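Local coordinates for elongation factor 1-beta (Pyrococcus horikoshii OT-3, PDB 7CSL), which probably promotes exchange of GDP for GTP on EF-1-alpha, regenerating the GTP-bound form that goes on to bind aminoacyl-tRNA during protein synthesis, at residues E26-V31 and E72-V77; G37-E42 and Y56-D61. All coordinates share one frame; numbering follows the deposited sequence.

Interaction 1: residues E26-V31 and E72-V77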
loop_
_atom_site.group_PDB
_atom_site.type_symbol
_atom_site.label_atom_id
_atom_site.label_comp_id
_atom_site.label_asym_id
_atom_site.label_seq_id
_atom_site.Cartn_x
_atom_site.Cartn_y
_atom_site.Cartn_z
ATOM N N GLU C 26 -6.680 -16.489 -21.175
ATOM C CA GLU C 26 -7.357 -17.775 -21.035
ATOM C C GLU C 26 -6.534 -18.761 -20.203
ATOM O O GLU C 26 -7.111 -19.548 -19.453
ATOM C CB GLU C 26 -7.685 -18.382 -22.422
ATOM C CG GLU C 26 -8.756 -19.471 -22.389
ATOM C CD GLU C 26 -8.680 -20.462 -23.556
ATOM O OE1 GLU C 26 -8.845 -20.036 -24.725
ATOM O OE2 GLU C 26 -8.474 -21.675 -23.296
ATOM N N LYS C 27 -5.208 -18.745 -20.382
ATOM C CA LYS C 27 -4.297 -19.665 -19.685
ATOM C C LYS C 27 -4.139 -19.301 -18.227
ATOM O O LYS C 27 -4.080 -20.173 -17.332
ATOM C CB LYS C 27 -2.895 -19.684 -20.334
ATOM C CG LYS C 27 -2.712 -20.768 -21.401
ATOM C CD LYS C 27 -1.761 -20.351 -22.516
ATOM C CE LYS C 27 -1.295 -21.533 -23.372
ATOM N NZ LYS C 27 0.097 -21.973 -23.034
ATOM N N LEU C 28 -4.001 -18.005 -17.989
ATOM C CA LEU C 28 -3.899 -17.485 -16.633
ATOM C C LEU C 28 -5.168 -17.766 -15.841
ATOM O O LEU C 28 -5.105 -18.104 -14.670
ATOM C CB LEU C 28 -3.681 -15.981 -16.690
ATOM C CG LEU C 28 -2.324 -15.596 -17.230
ATOM C CD1 LEU C 28 -2.326 -14.093 -17.570
ATOM C CD2 LEU C 28 -1.245 -15.963 -16.228
ATOM N N LYS C 29 -6.319 -17.625 -16.485
ATOM C CA LYS C 29 -7.577 -17.894 -15.792
ATOM C C LYS C 29 -7.619 -19.330 -15.253
ATOM O O LYS C 29 -8.038 -19.534 -14.127
ATOM C CB LYS C 29 -8.771 -17.589 -16.678
ATOM C CG LYS C 29 -9.071 -16.104 -16.811
ATOM C CD LYS C 29 -10.019 -15.829 -17.972
ATOM C CE LYS C 29 -10.620 -14.444 -17.865
ATOM N NZ LYS C 29 -11.345 -14.036 -19.100
ATOM N N LYS C 30 -7.100 -20.294 -16.017
ATOM C CA LYS C 30 -7.145 -21.712 -15.631
ATOM C C LYS C 30 -6.240 -22.086 -14.440
ATOM O O LYS C 30 -6.401 -23.165 -13.902
ATOM C CB LYS C 30 -6.800 -22.617 -16.842
ATOM C CG LYS C 30 -7.822 -22.531 -17.983
ATOM C CD LYS C 30 -7.321 -23.208 -19.273
ATOM C CE LYS C 30 -7.211 -24.716 -19.102
ATOM N NZ LYS C 30 -7.347 -25.496 -20.377
ATOM N N VAL C 31 -5.265 -21.242 -14.076
ATOM C CA VAL C 31 -4.344 -21.543 -12.960
ATOM C C VAL C 31 -4.657 -20.784 -11.664
ATOM O O VAL C 31 -3.980 -21.003 -10.701
ATOM C CB VAL C 31 -2.842 -21.323 -13.309
ATOM C CG1 VAL C 31 -2.452 -22.145 -14.522
ATOM C CG2 VAL C 31 -2.480 -19.825 -13.510
ATOM N N GLU C 72 2.503 -16.335 -8.263
ATOM C CA GLU C 72 3.464 -17.404 -8.632
ATOM C C GLU C 72 2.892 -18.402 -9.636
ATOM O O GLU C 72 3.576 -18.827 -10.538
ATOM C CB GLU C 72 3.933 -18.203 -7.398
ATOM C CG GLU C 72 4.452 -17.393 -6.228
ATOM C CD GLU C 72 5.233 -16.155 -6.625
ATOM O OE1 GLU C 72 6.022 -16.231 -7.587
ATOM O OE2 GLU C 72 5.079 -15.100 -5.961
ATOM N N LYS C 73 1.635 -18.772 -9.492
ATOM C CA LYS C 73 1.017 -19.644 -10.481
ATOM C C LYS C 73 1.022 -18.988 -11.844
ATOM O O LYS C 73 1.450 -19.600 -12.812
ATOM C CB LYS C 73 -0.377 -20.114 -10.041
ATOM C CG LYS C 73 -0.310 -21.005 -8.800
ATOM C CD LYS C 73 0.340 -22.372 -9.076
ATOM C CE LYS C 73 0.513 -23.191 -7.798
ATOM N NZ LYS C 73 1.231 -24.457 -8.094
ATOM N N PHE C 74 0.680 -17.710 -11.879
ATOM C CA PHE C 74 0.796 -16.862 -13.070
ATOM C C PHE C 74 2.217 -16.751 -13.676
ATOM O O PHE C 74 2.364 -16.796 -14.904
ATOM C CB PHE C 74 0.352 -15.436 -12.725
ATOM C CG PHE C 74 -1.114 -15.224 -12.562
ATOM C CD1 PHE C 74 -2.043 -16.242 -12.598
ATOM C CD2 PHE C 74 -1.572 -13.914 -12.332
ATOM C CE1 PHE C 74 -3.378 -15.981 -12.426
ATOM C CE2 PHE C 74 -2.917 -13.655 -12.151
ATOM C CZ PHE C 74 -3.820 -14.701 -12.189
ATOM N N GLU C 75 3.249 -16.630 -12.847
ATOM C CA GLU C 75 4.619 -16.548 -13.344
ATOM C C GLU C 75 5.122 -17.852 -14.021
ATOM O O GLU C 75 6.118 -17.841 -14.750
ATOM C CB GLU C 75 5.570 -16.049 -12.244
ATOM C CG GLU C 75 5.425 -14.534 -11.934
ATOM C CD GLU C 75 6.525 -13.959 -11.025
ATOM O OE1 GLU C 75 7.291 -14.757 -10.461
ATOM O OE2 GLU C 75 6.650 -12.705 -10.882
ATOM N N GLU C 76 4.436 -18.970 -13.796
ATOM C CA GLU C 76 4.779 -20.222 -14.446
ATOM C C GLU C 76 4.191 -20.297 -15.863
ATOM O O GLU C 76 4.669 -21.087 -16.677
ATOM C CB GLU C 76 4.311 -21.419 -13.599
ATOM C CG GLU C 76 5.116 -21.603 -12.304
ATOM C CD GLU C 76 4.393 -22.372 -11.186
ATOM O OE1 GLU C 76 3.251 -22.850 -11.383
ATOM O OE2 GLU C 76 4.974 -22.494 -10.079
ATOM N N VAL C 77 3.170 -19.487 -16.167
ATOM C CA VAL C 77 2.486 -19.584 -17.466
ATOM C C VAL C 77 3.333 -18.998 -18.598
ATOM O O VAL C 77 4.059 -18.003 -18.404
ATOM C CB VAL C 77 1.083 -18.943 -17.431
ATOM C CG1 VAL C 77 0.409 -18.949 -18.796
ATOM C CG2 VAL C 77 0.200 -19.665 -16.433
#
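Where helices 21-29 and 67-75 run out into the turns that follow, the methyls of Leu-28 and Val-31 mesh with the ring of Phe-74 and the branched end of Val-77. The main bump from the first side is Leu-28 CD2, which drops into the hollow between these two partners: it touches CD1 of Phe-74 at 3.7 Å and lies 4.0 Å from CB of Val-77. The Leu-28 and Phe-74 side chains cross at about a right angle, and CB of Leu-28 lies above one face of the ring, toward its rim. Val-31 meets the same ring differently, its CG2 lying in the ring plane at the edge, 3.7 Å from Phe-74 CD1. This is the helical layer of a ferredoxin-like alpha-beta sandwich, in which helices 21-29 and 67-75 cover one face of the antiparallel sheet; beyond the contact, Phe-74 reaches Ile-10, Val-12, Phe-55 and Ala-83 on the strands. An alanine in place of Phe-74 would probably loosen the seating of Leu-28 and Val-31 and weaken the hold of helix 67-75 on the sheet. In the other direction, Val-77 is the bump and the first segment supplies the hollow. Its CG1 presses on Lys-27 CB at 3.7 Å, while CG2 sits 4.0 Å from Val-31 CG2. At the margin, CB of Lys-73 rests 3.8 Å from the carbonyl O of Val-31, and a bend at chi2 (-69°) carries the rest of the lysine chain away toward solvent.

Interaction 2: residues G37-E42 and Y56-D61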
loop_
_atom_site.group_PDB
_atom_site.type_symbol
_atom_site.label_atom_id
_atom_site.label_comp_id
_atom_site.label_asym_id
_atom_site.label_seq_id
_atom_site.Cartn_x
_atom_site.Cartn_y
_atom_site.Cartn_z
ATOM N N GLY C 37 -11.545 -16.417 -6.645
ATOM C CA GLY C 37 -12.433 -16.128 -7.728
ATOM C C GLY C 37 -11.848 -15.033 -8.531
ATOM O O GLY C 37 -10.766 -14.572 -8.242
ATOM N N LEU C 38 -12.585 -14.575 -9.528
ATOM C CA LEU C 38 -12.095 -13.556 -10.435
ATOM C C LEU C 38 -13.218 -12.606 -10.769
ATOM O O LEU C 38 -14.229 -13.026 -11.305
ATOM C CB LEU C 38 -11.583 -14.223 -11.721
ATOM C CG LEU C 38 -10.992 -13.311 -12.777
ATOM C CD1 LEU C 38 -9.719 -12.630 -12.293
ATOM C CD2 LEU C 38 -10.656 -14.106 -14.016
ATOM N N ALA C 39 -13.051 -11.329 -10.444
ATOM C CA ALA C 39 -14.108 -10.346 -10.710
ATOM C C ALA C 39 -14.059 -9.866 -12.150
ATOM O O ALA C 39 -15.089 -9.733 -12.757
ATOM C CB ALA C 39 -14.051 -9.157 -9.727
ATOM N N LYS C 40 -12.854 -9.648 -12.681
ATOM C CA LYS C 40 -12.650 -9.171 -14.034
ATOM C C LYS C 40 -11.171 -9.098 -14.410
ATOM O O LYS C 40 -10.278 -9.099 -13.564
ATOM C CB LYS C 40 -13.245 -7.773 -14.255
ATOM C CG LYS C 40 -12.632 -6.680 -13.403
ATOM C CD LYS C 40 -13.250 -5.358 -13.796
ATOM C CE LYS C 40 -12.545 -4.226 -13.085
ATOM N NZ LYS C 40 -13.273 -2.971 -13.365
ATOM N N VAL C 41 -10.933 -9.007 -15.705
ATOM C CA VAL C 41 -9.596 -8.797 -16.226
ATOM C C VAL C 41 -9.655 -7.524 -17.051
ATOM O O VAL C 41 -10.523 -7.407 -17.901
ATOM C CB VAL C 41 -9.139 -9.978 -17.103
ATOM C CG1 VAL C 41 -7.655 -9.856 -17.401
ATOM C CG2 VAL C 41 -9.399 -11.294 -16.389
ATOM N N GLU C 42 -8.749 -6.589 -16.785
ATOM C CA GLU C 42 -8.627 -5.403 -17.584
ATOM C C GLU C 42 -7.280 -5.406 -18.281
ATOM O O GLU C 42 -6.316 -5.973 -17.777
ATOM C CB GLU C 42 -8.761 -4.168 -16.726
ATOM C CG GLU C 42 -10.046 -4.184 -15.940
ATOM C CD GLU C 42 -10.483 -2.815 -15.541
ATOM O OE1 GLU C 42 -9.674 -2.099 -14.918
ATOM O OE2 GLU C 42 -11.644 -2.488 -15.832
ATOM N N TYR C 56 -8.431 -8.927 -11.311
ATOM C CA TYR C 56 -9.095 -8.582 -10.051
ATOM C C TYR C 56 -9.450 -9.899 -9.367
ATOM O O TYR C 56 -10.547 -10.441 -9.537
ATOM C CB TYR C 56 -10.281 -7.681 -10.318
ATOM C CG TYR C 56 -9.829 -6.333 -10.800
ATOM C CD1 TYR C 56 -9.233 -6.181 -12.066
ATOM C CD2 TYR C 56 -9.932 -5.217 -9.994
ATOM C CE1 TYR C 56 -8.751 -4.958 -12.499
ATOM C CE2 TYR C 56 -9.477 -3.964 -10.433
ATOM C CZ TYR C 56 -8.886 -3.841 -11.693
ATOM O OH TYR C 56 -8.414 -2.614 -12.164
ATOM N N VAL C 57 -8.494 -10.419 -8.611
ATOM C CA VAL C 57 -8.662 -11.716 -7.940
ATOM C C VAL C 57 -9.458 -11.518 -6.646
ATOM O O VAL C 57 -9.104 -10.666 -5.855
ATOM C CB VAL C 57 -7.304 -12.365 -7.641
ATOM C CG1 VAL C 57 -7.445 -13.790 -7.092
ATOM C CG2 VAL C 57 -6.446 -12.446 -8.922
ATOM N N LEU C 58 -10.477 -12.369 -6.434
ATOM C CA LEU C 58 -11.275 -12.410 -5.233
ATOM C C LEU C 58 -10.718 -13.428 -4.255
ATOM O O LEU C 58 -10.370 -14.579 -4.611
ATOM C CB LEU C 58 -12.738 -12.762 -5.552
ATOM C CG LEU C 58 -13.359 -11.867 -6.616
ATOM C CD1 LEU C 58 -14.716 -12.367 -7.051
ATOM C CD2 LEU C 58 -13.392 -10.425 -6.086
ATOM N N GLY C 59 -10.647 -13.026 -3.013
ATOM C CA GLY C 59 -10.163 -13.898 -1.949
ATOM C C GLY C 59 -10.809 -13.587 -0.612
ATOM O O GLY C 59 -11.877 -12.964 -0.553
ATOM N N ARG C 60 -10.121 -13.993 0.460
ATOM C CA ARG C 60 -10.588 -13.838 1.840
ATOM C C ARG C 60 -9.504 -13.268 2.752
ATOM O O ARG C 60 -8.342 -13.607 2.654
ATOM C CB ARG C 60 -11.075 -15.178 2.427
ATOM C CG ARG C 60 -12.448 -15.563 1.906
ATOM C CD ARG C 60 -13.149 -16.561 2.813
ATOM N NE ARG C 60 -13.669 -15.953 4.043
ATOM C CZ ARG C 60 -14.739 -15.148 4.128
ATOM N NH1 ARG C 60 -15.443 -14.788 3.052
ATOM N NH2 ARG C 60 -15.100 -14.669 5.313
ATOM N N ASP C 61 -9.918 -12.409 3.668
ATOM C CA ASP C 61 -8.974 -11.718 4.500
ATOM C C ASP C 61 -8.720 -12.611 5.725
ATOM O O ASP C 61 -9.213 -12.328 6.812
ATOM C CB ASP C 61 -9.554 -10.359 4.850
ATOM C CG ASP C 61 -8.642 -9.522 5.663
ATOM O OD1 ASP C 61 -7.518 -9.972 6.024
ATOM O OD2 ASP C 61 -9.094 -8.385 5.957
#
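Lys-40 and Tyr-56 lie side by side and point the same way, with the lysine chain laid over one face of the ring. The chain leaves its backbone with CG in the crowded position between N and the carbonyl carbon (chi1 62°) and then runs fully extended, so that CE stands 3.8 Å from the ring centroid and only 6° off the normal, a CH-pi contact. Lys-40 NZ continues over the same face, 4.9 Å from the centroid of Tyr-56, in cation-pi geometry. From there NZ forms a salt bridge to Glu-42 OE2 at 3.0 Å, meeting the oxygen from above the carboxylate plane. That carboxylate stands nearly upright against the ring, the planes 83° apart, and its OE1 lies 3.1 Å from Tyr-56 OH; the hydroxyl hydrogen-bonds Lys-54 NZ.

The lysine and tyrosine are brought together by a classic beta bulge in the hairpin of strands 37-47 and 50-59. Tyr-56 faces two residues at once: its O accepts from Ala-39 N at 2.8 Å, and its N donates to Lys-40 O at 2.9 Å, both bonds nearly along the C=O axes. Past the bulge the ladder is regular, with Leu-38 and Val-57 a non-hydrogen-bonded pair and Gly-37 and Leu-58 a hydrogen-bonded pair, with both N-H...O bonds made. Ala-39 CB packs 3.9 Å from Leu-58 CD2, and apolar side chains of another subunit pack on Lys-40 and Tyr-56. With its ammonium group shared between ring face and carboxylate, Lys-40 is likely to stay protonated, and the paired charge probably eases the placing of a lysine beside apolar surface.

Along the chain, interaction 2 is nested inside interaction 1: the order is 26-31, 37-42, 56-61, 72-77. The two centres lie about 14 Å apart in the same alpha-beta sandwich, interaction 1 between the ends of helices 21-29 and 67-75, interaction 2 within the sheet between strands 37-47 and 50-59. Their segments touch through Lys-29, whose CE packs 3.7 Å from Val-41 CG2 and whose CG packs 3.8 Å from Leu-38 CD2. The face bearing Leu-38 and Val-41 leans on helix 21-29, while the face bearing Lys-40 and Tyr-56 meets another subunit. Through Lys-29 the helical layer meets strand 37-47, the outermost strand on that side within this chain.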